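Local coordinates for FACT-Spt16 (Cicer arietinum, PDB 5CE6), which probably binds histones H3-H4 as the N-terminal domain of a subunit of the histone chaperone FACT, which acts on chromatin during transcription, at residues M402-S407 with I433-D438; C310-R315 with L428-I433; K373-G378 with V406-Q411. All coordinates share one frame; numbering follows the deposited sequence.

Contact 1. Residues M402-S407 with I433-D438; sequences MVFNVS and IIINKD. With ACT (acetate ion), chain C.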
loop_
_atom_site.group_PDB
_atom_site.type_symbol
_atom_site.label_atom_id
_atom_site.label_comp_id
_atom_site.label_asym_id
_atom_site.label_seq_id
_atom_site.Cartn_x
_atom_site.Cartn_y
_atom_site.Cartn_z
ATOM N N MET A 402 -8.856 -5.089 -9.461
ATOM C CA MET A 402 -7.565 -4.577 -9.009
ATOM C C MET A 402 -7.711 -3.102 -8.684
ATOM O O MET A 402 -8.572 -2.411 -9.243
ATOM C CB MET A 402 -6.492 -4.757 -10.080
ATOM C CG MET A 402 -6.031 -6.188 -10.265
ATOM S SD MET A 402 -4.762 -6.272 -11.539
ATOM C CE MET A 402 -4.271 -7.988 -11.373
ATOM N N VAL A 403 -6.859 -2.623 -7.784
ATOM C CA VAL A 403 -6.901 -1.241 -7.349
ATOM C C VAL A 403 -5.476 -0.728 -7.395
ATOM O O VAL A 403 -4.559 -1.396 -6.910
ATOM C CB VAL A 403 -7.439 -1.126 -5.918
ATOM C CG1 VAL A 403 -7.471 0.332 -5.494
ATOM C CG2 VAL A 403 -8.828 -1.725 -5.841
ATOM N N PHE A 404 -5.281 0.451 -7.984
ATOM C CA PHE A 404 -3.927 0.980 -8.155
ATOM C C PHE A 404 -3.737 2.372 -7.563
ATOM O O PHE A 404 -4.626 3.224 -7.658
ATOM C CB PHE A 404 -3.543 1.041 -9.651
ATOM C CG PHE A 404 -3.355 -0.307 -10.287
ATOM C CD1 PHE A 404 -2.160 -0.997 -10.139
ATOM C CD2 PHE A 404 -4.385 -0.889 -11.024
ATOM C CE1 PHE A 404 -1.987 -2.250 -10.721
ATOM C CE2 PHE A 404 -4.216 -2.139 -11.610
ATOM C CZ PHE A 404 -3.018 -2.814 -11.459
ATOM N N ASN A 405 -2.571 2.574 -6.948
ATOM C CA ASN A 405 -2.045 3.903 -6.655
ATOM C C ASN A 405 -1.185 4.249 -7.855
ATOM O O ASN A 405 -0.068 3.756 -7.974
ATOM C CB ASN A 405 -1.197 3.843 -5.358
ATOM C CG ASN A 405 -0.429 5.138 -5.078
ATOM O OD1 ASN A 405 -0.795 6.210 -5.563
ATOM N ND2 ASN A 405 0.629 5.038 -4.268
ATOM N N VAL A 406 -1.750 5.017 -8.792
ATOM C CA VAL A 406 -1.039 5.438 -9.983
ATOM C C VAL A 406 -0.312 6.719 -9.632
ATOM O O VAL A 406 -0.914 7.787 -9.546
ATOM C CB VAL A 406 -1.990 5.671 -11.170
ATOM C CG1 VAL A 406 -1.216 6.127 -12.403
ATOM C CG2 VAL A 406 -2.770 4.392 -11.474
ATOM N N SER A 407 0.996 6.589 -9.435
ATOM C CA SER A 407 1.808 7.649 -8.860
ATOM C C SER A 407 3.015 7.787 -9.770
ATOM O O SER A 407 3.832 6.872 -9.886
ATOM C CB SER A 407 2.216 7.268 -7.425
ATOM O OG SER A 407 3.075 8.242 -6.820
ATOM N N ILE A 433 -7.097 4.422 -8.267
ATOM C CA ILE A 433 -8.071 4.048 -9.299
ATOM C C ILE A 433 -8.582 2.629 -9.076
ATOM O O ILE A 433 -7.851 1.775 -8.565
ATOM C CB ILE A 433 -7.508 4.202 -10.719
ATOM C CG1 ILE A 433 -6.518 3.091 -11.038
ATOM C CG2 ILE A 433 -6.871 5.593 -10.930
ATOM C CD1 ILE A 433 -6.109 3.091 -12.498
ATOM N N ILE A 434 -9.837 2.390 -9.453
ATOM C CA ILE A 434 -10.447 1.073 -9.282
ATOM C C ILE A 434 -10.717 0.510 -10.662
ATOM O O ILE A 434 -11.296 1.186 -11.500
ATOM C CB ILE A 434 -11.797 1.162 -8.544
ATOM C CG1 ILE A 434 -11.656 1.987 -7.265
ATOM C CG2 ILE A 434 -12.347 -0.243 -8.252
ATOM C CD1 ILE A 434 -11.054 1.248 -6.140
ATOM N N ILE A 435 -10.279 -0.721 -10.915
ATOM C CA ILE A 435 -10.507 -1.318 -12.227
ATOM C C ILE A 435 -11.815 -2.074 -12.197
ATOM O O ILE A 435 -11.914 -3.122 -11.574
ATOM C CB ILE A 435 -9.410 -2.320 -12.642
ATOM C CG1 ILE A 435 -8.017 -1.687 -12.515
ATOM C CG2 ILE A 435 -9.681 -2.835 -14.072
ATOM C CD1 ILE A 435 -7.844 -0.354 -13.251
ATOM N N ASN A 436 -12.825 -1.537 -12.864
ATOM C CA ASN A 436 -14.056 -2.299 -13.030
ATOM C C ASN A 436 -14.076 -2.906 -14.424
ATOM O O ASN A 436 -13.247 -2.564 -15.269
ATOM C CB ASN A 436 -15.284 -1.422 -12.778
ATOM C CG ASN A 436 -15.304 -0.836 -11.373
ATOM O OD1 ASN A 436 -15.235 -1.560 -10.388
ATOM N ND2 ASN A 436 -15.377 0.488 -11.283
ATOM N N LYS A 437 -15.026 -3.803 -14.668
ATOM C CA LYS A 437 -15.099 -4.498 -15.947
ATOM C C LYS A 437 -15.283 -3.531 -17.112
ATOM O O LYS A 437 -14.656 -3.676 -18.165
ATOM C CB LYS A 437 -16.243 -5.514 -15.923
ATOM C CG LYS A 437 -16.452 -6.246 -17.228
ATOM C CD LYS A 437 -16.986 -7.648 -16.972
ATOM C CE LYS A 437 -18.237 -7.905 -17.777
ATOM N NZ LYS A 437 -18.043 -7.465 -19.185
ATOM N N ASP A 438 -16.121 -2.522 -16.900
ATOM C CA ASP A 438 -16.558 -1.641 -17.971
ATOM C C ASP A 438 -15.954 -0.238 -17.933
ATOM O O ASP A 438 -16.054 0.511 -18.905
ATOM C CB ASP A 438 -18.081 -1.534 -17.933
ATOM C CG ASP A 438 -18.598 -1.162 -16.556
ATOM O OD1 ASP A 438 -17.949 -1.529 -15.548
ATOM O OD2 ASP A 438 -19.654 -0.499 -16.484
HETATM C C ACT C . 6.567 6.380 -7.571
HETATM O O ACT C . 5.911 5.646 -8.356
HETATM O OXT ACT C . 6.053 7.487 -7.265
HETATM C CH3 ACT C . 7.888 5.943 -7.003
#
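Phe404 and Ile433 face each other as an antiparallel hydrogen-bonded pair, and two backbone bonds hold them together. Phe404 N gives its hydrogen to Ile433 O at 2.9 Å, and Ile433 N returns one to Phe404 O at 2.8 Å. A third bond, from Ile435 N to Met402 O, extends the ladder by one step at 2.9 Å. Between these rungs lies the non-hydrogen-bonded pair Val403 and Ile434, where the CA of Val403 offers a CA-H...O contact to Ile433 O.

The apolar contacts divide between the two faces of the sheet. On one, Val403 and Ile434 lie side by side, and CG2 of the valine meets CD1 of the isoleucine at 3.7 Å. On the other, Phe404 is flanked by two isoleucines. Its CB packs on Ile433 CG1, while its ring turns an edge to Ile435, with CE2 3.9 Å from CG1 in the plane of the ring. Ile433 places CG1 between its backbone N and carbonyl carbon (chi1 74°), and CD1 extends from there to Val406 CG2 at 3.7 Å. Beta-branched residues suit this place, since they favour extended backbone and present broad apolar flanks to a buried interior.

Strands 403-414 and 424-435 form a beta hairpin, and this contact lies at its open end, away from the turn. Helix 200-230 brings Ile203 and Ile206 against the Val403-Ile434 face; Leu343 touches Val406 and Ile433 on the other face. Within the sheet, strand 440-442 lies next to 424-435 and brings Thr440 against Ile433 and Ile435.

Contact 2. Residues C310-R315 with L428-I433; sequences CSNIAR and LLADTI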
loop_
_atom_site.group_PDB
_atom_site.type_symbol
_atom_site.label_atom_id
_atom_site.label_comp_id
_atom_site.label_asym_id
_atom_site.label_seq_id
_atom_site.Cartn_x
_atom_site.Cartn_y
_atom_site.Cartn_z
ATOM N N CYS A 310 -6.091 1.081 2.253
ATOM C CA CYS A 310 -5.333 2.292 1.968
ATOM C C CYS A 310 -5.827 2.997 0.712
ATOM O O CYS A 310 -6.505 2.412 -0.136
ATOM C CB CYS A 310 -3.845 1.963 1.763
ATOM S SG CYS A 310 -3.021 1.266 3.210
ATOM N N SER A 311 -5.447 4.266 0.601
ATOM C CA SER A 311 -5.707 5.072 -0.587
ATOM C C SER A 311 -4.588 6.079 -0.661
ATOM O O SER A 311 -3.831 6.243 0.299
ATOM C CB SER A 311 -7.067 5.777 -0.505
ATOM O OG SER A 311 -7.098 6.699 0.581
ATOM N N ASN A 312 -4.474 6.771 -1.788
ATOM C CA ASN A 312 -3.383 7.717 -1.932
ATOM C C ASN A 312 -3.732 8.820 -2.912
ATOM O O ASN A 312 -4.462 8.585 -3.878
ATOM C CB ASN A 312 -2.137 7.020 -2.455
ATOM C CG ASN A 312 -0.918 7.902 -2.345
ATOM O OD1 ASN A 312 -0.616 8.412 -1.265
ATOM N ND2 ASN A 312 -0.230 8.115 -3.456
ATOM N N ILE A 313 -3.196 10.015 -2.675
ATOM C CA ILE A 313 -3.279 11.075 -3.677
ATOM C C ILE A 313 -2.011 11.893 -3.563
ATOM O O ILE A 313 -1.390 11.939 -2.508
ATOM C CB ILE A 313 -4.532 11.968 -3.461
ATOM C CG1 ILE A 313 -4.868 12.777 -4.722
ATOM C CG2 ILE A 313 -4.325 12.928 -2.290
ATOM C CD1 ILE A 313 -6.058 13.721 -4.509
ATOM N N ALA A 314 -1.582 12.498 -4.663
ATOM C CA ALA A 314 -0.442 13.400 -4.620
ATOM C C ALA A 314 -0.687 14.466 -5.663
ATOM O O ALA A 314 -1.164 14.164 -6.760
ATOM C CB ALA A 314 0.871 12.671 -4.907
ATOM N N ARG A 315 -0.379 15.710 -5.300
ATOM C CA ARG A 315 -0.536 16.844 -6.216
ATOM C C ARG A 315 0.689 17.720 -6.134
ATOM O O ARG A 315 1.364 17.757 -5.113
ATOM C CB ARG A 315 -1.773 17.662 -5.840
ATOM C CG ARG A 315 -3.109 16.933 -6.040
ATOM C CD ARG A 315 -3.423 16.759 -7.527
ATOM N NE ARG A 315 -4.717 16.092 -7.742
ATOM C CZ ARG A 315 -4.865 14.781 -7.923
ATOM N NH1 ARG A 315 -3.808 13.974 -7.910
ATOM N NH2 ARG A 315 -6.076 14.273 -8.131
ATOM N N LEU A 428 5.195 15.518 -9.017
ATOM C CA LEU A 428 4.530 14.256 -8.674
ATOM C C LEU A 428 3.016 14.352 -8.790
ATOM O O LEU A 428 2.401 15.323 -8.319
ATOM C CB LEU A 428 4.923 13.848 -7.248
ATOM C CG LEU A 428 4.280 12.554 -6.744
ATOM C CD1 LEU A 428 4.808 11.369 -7.542
ATOM C CD2 LEU A 428 4.603 12.391 -5.266
ATOM N N LEU A 429 2.414 13.342 -9.416
ATOM C CA LEU A 429 0.965 13.206 -9.466
ATOM C C LEU A 429 0.592 11.795 -9.053
ATOM O O LEU A 429 1.173 10.828 -9.546
ATOM C CB LEU A 429 0.432 13.479 -10.876
ATOM C CG LEU A 429 0.371 14.938 -11.311
ATOM C CD1 LEU A 429 -0.057 15.015 -12.772
ATOM C CD2 LEU A 429 -0.627 15.687 -10.441
ATOM N N ALA A 430 -0.374 11.666 -8.152
ATOM C CA ALA A 430 -0.863 10.337 -7.787
ATOM C C ALA A 430 -2.359 10.340 -7.607
ATOM O O ALA A 430 -2.932 11.290 -7.066
ATOM C CB ALA A 430 -0.183 9.813 -6.517
ATOM N N ASP A 431 -2.982 9.253 -8.052
ATOM C CA ASP A 431 -4.394 9.010 -7.772
ATOM C C ASP A 431 -4.648 7.554 -7.444
ATOM O O ASP A 431 -3.843 6.688 -7.786
ATOM C CB ASP A 431 -5.252 9.381 -8.980
ATOM C CG ASP A 431 -5.406 10.871 -9.150
ATOM O OD1 ASP A 431 -6.269 11.461 -8.466
ATOM O OD2 ASP A 431 -4.665 11.449 -9.954
ATOM N N THR A 432 -5.798 7.284 -6.819
ATOM C CA THR A 432 -6.222 5.899 -6.555
ATOM C C THR A 432 -7.289 5.535 -7.569
ATOM O O THR A 432 -8.255 6.277 -7.758
ATOM C CB THR A 432 -6.766 5.726 -5.141
ATOM O OG1 THR A 432 -5.757 6.138 -4.220
ATOM C CG2 THR A 432 -7.106 4.267 -4.869
ATOM N N ILE A 433 -7.097 4.422 -8.267
ATOM C CA ILE A 433 -8.071 4.048 -9.299
ATOM C C ILE A 433 -8.582 2.629 -9.076
ATOM O O ILE A 433 -7.851 1.775 -8.565
ATOM C CB ILE A 433 -7.508 4.202 -10.719
ATOM C CG1 ILE A 433 -6.518 3.091 -11.038
ATOM C CG2 ILE A 433 -6.871 5.593 -10.930
ATOM C CD1 ILE A 433 -6.109 3.091 -12.498
#
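Arg315 reaches back along its own strand to grip Asp431 and the backbone of strand 424-435. From CB the chain bends at CG (chi2 -70°), and CD passes 4.2 Å from Leu429 CD2, the two side chains crossing at about a right angle. Beyond NE the guanidinium has Ile313 CD1 on one face, 3.6 Å above its plane and displaced toward the rim of the group, and turns its edge to Asp431. NH2 gives a nearly straight hydrogen bond to Asp431 OD1 at 2.8 Å (176° at the hydrogen), meeting the oxygen on its syn side as the core of a salt bridge. NH1 donates to Ala314 O at 2.9 Å and makes weak bonds to Ala430 O and Asp431 OD2. Arginine suits this place because its planar group can serve a carboxylate and backbone carbonyls together. Lys449 forms a second salt bridge with Asp431, and Thr444 and Gln336 add hydrogen bonds; together these would probably stabilise the carboxylate.

Here two sheets of the M24 aminopeptidase-like, or pita-bread, fold come together, joined by a single antiparallel bridge between Ala314 and Ala430. Their backbones exchange two hydrogen bonds, and Ala314 O accepts from Ala430 N and Arg315 NH1 on opposite faces of its plane. The methyl groups meet tightly, CB to CB at 3.4 Å, and alanine's small side chain permits so close an approach; Leu428 CD2 packs against the same Ala314 methyl.

Further along, the strands separate, and Thr432 spans the wider gap with its side chain. Its OG1 lies anti to the carbonyl carbon (chi1 -57°) and donates to Asn312 O at 2.8 Å, in the carbonyl plane on a lone pair. Asn312 turns its amide elsewhere, to Tyr267 and Asn405, while its ND2 passes 3.5 Å from Ala430 CB.

Contact 3. Residues K373-G378 with V406-Q411; sequences KSAGTG and VSLGFQ. With ACT (acetate ion), chain C.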
loop_
_atom_site.group_PDB
_atom_site.type_symbol
_atom_site.label_atom_id
_atom_site.label_comp_id
_atom_site.label_asym_id
_atom_site.label_seq_id
_atom_site.Cartn_x
_atom_site.Cartn_y
_atom_site.Cartn_z
ATOM N N LYS A 373 10.820 5.487 -12.532
ATOM C CA LYS A 373 10.915 4.178 -13.175
ATOM C C LYS A 373 9.665 3.341 -12.918
ATOM O O LYS A 373 9.465 2.305 -13.546
ATOM C CB LYS A 373 12.155 3.416 -12.705
ATOM C CG LYS A 373 13.472 4.115 -13.017
ATOM C CD LYS A 373 13.606 4.441 -14.498
ATOM C CE LYS A 373 14.938 5.131 -14.788
ATOM N NZ LYS A 373 15.005 5.686 -16.172
ATOM N N SER A 374 8.837 3.797 -11.984
ATOM C CA SER A 374 7.558 3.155 -11.703
ATOM C C SER A 374 6.454 4.190 -11.857
ATOM O O SER A 374 6.683 5.389 -11.647
ATOM C CB SER A 374 7.565 2.581 -10.285
ATOM O OG SER A 374 6.281 2.114 -9.901
ATOM N N ALA A 375 5.269 3.735 -12.258
ATOM C CA ALA A 375 4.091 4.596 -12.299
ATOM C C ALA A 375 3.120 4.228 -11.168
ATOM O O ALA A 375 1.963 4.646 -11.169
ATOM C CB ALA A 375 3.388 4.497 -13.661
ATOM N N GLY A 376 3.598 3.451 -10.203
ATOM C CA GLY A 376 2.790 3.141 -9.040
ATOM C C GLY A 376 2.679 1.655 -8.767
ATOM O O GLY A 376 3.427 0.857 -9.334
ATOM N N THR A 377 1.757 1.289 -7.878
ATOM C CA THR A 377 1.599 -0.112 -7.464
ATOM C C THR A 377 0.144 -0.434 -7.192
ATOM O O THR A 377 -0.693 0.456 -7.067
ATOM C CB THR A 377 2.362 -0.439 -6.159
ATOM O OG1 THR A 377 1.747 0.231 -5.052
ATOM C CG2 THR A 377 3.822 -0.036 -6.247
ATOM N N GLY A 378 -0.152 -1.720 -7.029
ATOM C CA GLY A 378 -1.424 -2.081 -6.438
ATOM C C GLY A 378 -1.507 -1.535 -5.025
ATOM O O GLY A 378 -0.492 -1.246 -4.395
ATOM N N VAL A 406 -1.750 5.017 -8.792
ATOM C CA VAL A 406 -1.039 5.438 -9.983
ATOM C C VAL A 406 -0.312 6.719 -9.632
ATOM O O VAL A 406 -0.914 7.787 -9.546
ATOM C CB VAL A 406 -1.990 5.671 -11.170
ATOM C CG1 VAL A 406 -1.216 6.127 -12.403
ATOM C CG2 VAL A 406 -2.770 4.392 -11.474
ATOM N N SER A 407 0.996 6.589 -9.435
ATOM C CA SER A 407 1.808 7.649 -8.860
ATOM C C SER A 407 3.015 7.787 -9.770
ATOM O O SER A 407 3.832 6.872 -9.886
ATOM C CB SER A 407 2.216 7.268 -7.425
ATOM O OG SER A 407 3.075 8.242 -6.820
ATOM N N LEU A 408 3.088 8.922 -10.456
ATOM C CA LEU A 408 4.073 9.121 -11.500
ATOM C C LEU A 408 4.737 10.484 -11.318
ATOM O O LEU A 408 4.066 11.480 -11.004
ATOM C CB LEU A 408 3.374 9.051 -12.866
ATOM C CG LEU A 408 4.290 9.113 -14.088
ATOM C CD1 LEU A 408 5.103 7.836 -14.209
ATOM C CD2 LEU A 408 3.476 9.364 -15.359
ATOM N N GLY A 409 6.055 10.532 -11.484
ATOM C CA GLY A 409 6.760 11.779 -11.279
ATOM C C GLY A 409 7.907 12.054 -12.219
ATOM O O GLY A 409 8.305 11.210 -13.027
ATOM N N PHE A 410 8.432 13.271 -12.122
ATOM C CA PHE A 410 9.694 13.620 -12.753
ATOM C C PHE A 410 10.663 13.926 -11.633
ATOM O O PHE A 410 10.335 14.712 -10.739
ATOM C CB PHE A 410 9.542 14.866 -13.622
ATOM C CG PHE A 410 9.049 14.592 -15.012
ATOM C CD1 PHE A 410 9.743 13.734 -15.851
ATOM C CD2 PHE A 410 7.893 15.214 -15.484
ATOM C CE1 PHE A 410 9.292 13.499 -17.157
ATOM C CE2 PHE A 410 7.432 14.991 -16.776
ATOM C CZ PHE A 410 8.124 14.125 -17.615
ATOM N N GLN A 411 11.846 13.319 -11.683
ATOM C CA GLN A 411 12.861 13.522 -10.638
ATOM C C GLN A 411 14.051 14.299 -11.153
ATOM O O GLN A 411 14.652 13.923 -12.161
ATOM C CB GLN A 411 13.371 12.180 -10.100
ATOM C CG GLN A 411 12.320 11.106 -10.027
ATOM C CD GLN A 411 12.859 9.808 -9.471
ATOM O OE1 GLN A 411 13.069 8.840 -10.209
ATOM N NE2 GLN A 411 13.081 9.775 -8.165
HETATM C C ACT C . 6.567 6.380 -7.571
HETATM O O ACT C . 5.911 5.646 -8.356
HETATM O OXT ACT C . 6.053 7.487 -7.265
HETATM C CH3 ACT C . 7.888 5.943 -7.003
HETATM O O HOH W 1 12.405 6.345 -10.262
#
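Ala375 O accepts the backbone hydrogen of Ser407 N at 2.8 Å, the donor standing above the carbonyl plane. The same oxygen receives a CA-H...O contact from Val406 CA at 3.3 Å.

Gly376 pairs with Val406, and its backbone (phi 127°, psi -168°) suits glycine: a CB here would press on Ser407 N and on the carbonyl oxygen of Ala375. Two residues earlier, Ser374 forms an ST turn, its OG accepting from Gly376 N at 3.0 Å. With OG anti to its own backbone N (chi1 172°), it lies beside the carbonyl carbon, on the side of the following residues; it is also hydrogen-bonded to Asn389.

The apolar part is small. Ala375 CB touches Leu408 CD1 at 3.8 Å, alanine's short methyl meeting the end of the longer leucine side chain, and helix 349-363 adds Tyr353 and Ala356 to these two residues. At the outer end, a water accepts from Lys373 N and donates to Gln411 OE1 at 2.6 Å, joining the diverging segments. An acetate ion, probably from the crystallisation liquor, lies beside Ser407.

Strand 376-378 is an outermost strand, within this chain, of a four-stranded antiparallel sheet in the pita-bread fold, pairing here with 403-414 through the one Gly376-Val406 bridge.

The three contacts belong to the M24 aminopeptidase-like domain, their centres 10 to 14 Å apart. Contacts 1 and 3 use opposite flanks of strand 403-414: one joins it to its hairpin partner 424-435, the other to strand 376-378. Contact 2 carries the connection from 424-435 across to strand 309-319 of the neighbouring sheet. Along the chain the segments come in the order 310-315, 373-378, 402-411 and 428-438, so contact 2 closes over contact 3 and interleaves with contact 1. Val406 N, bonded to Asp431 O, ties contacts 1 and 2 together, and Leu408 N, bonded to Leu429 O, ties contacts 2 and 3. Segments distant in sequence are thereby brought together where the two sheets of the domain meet.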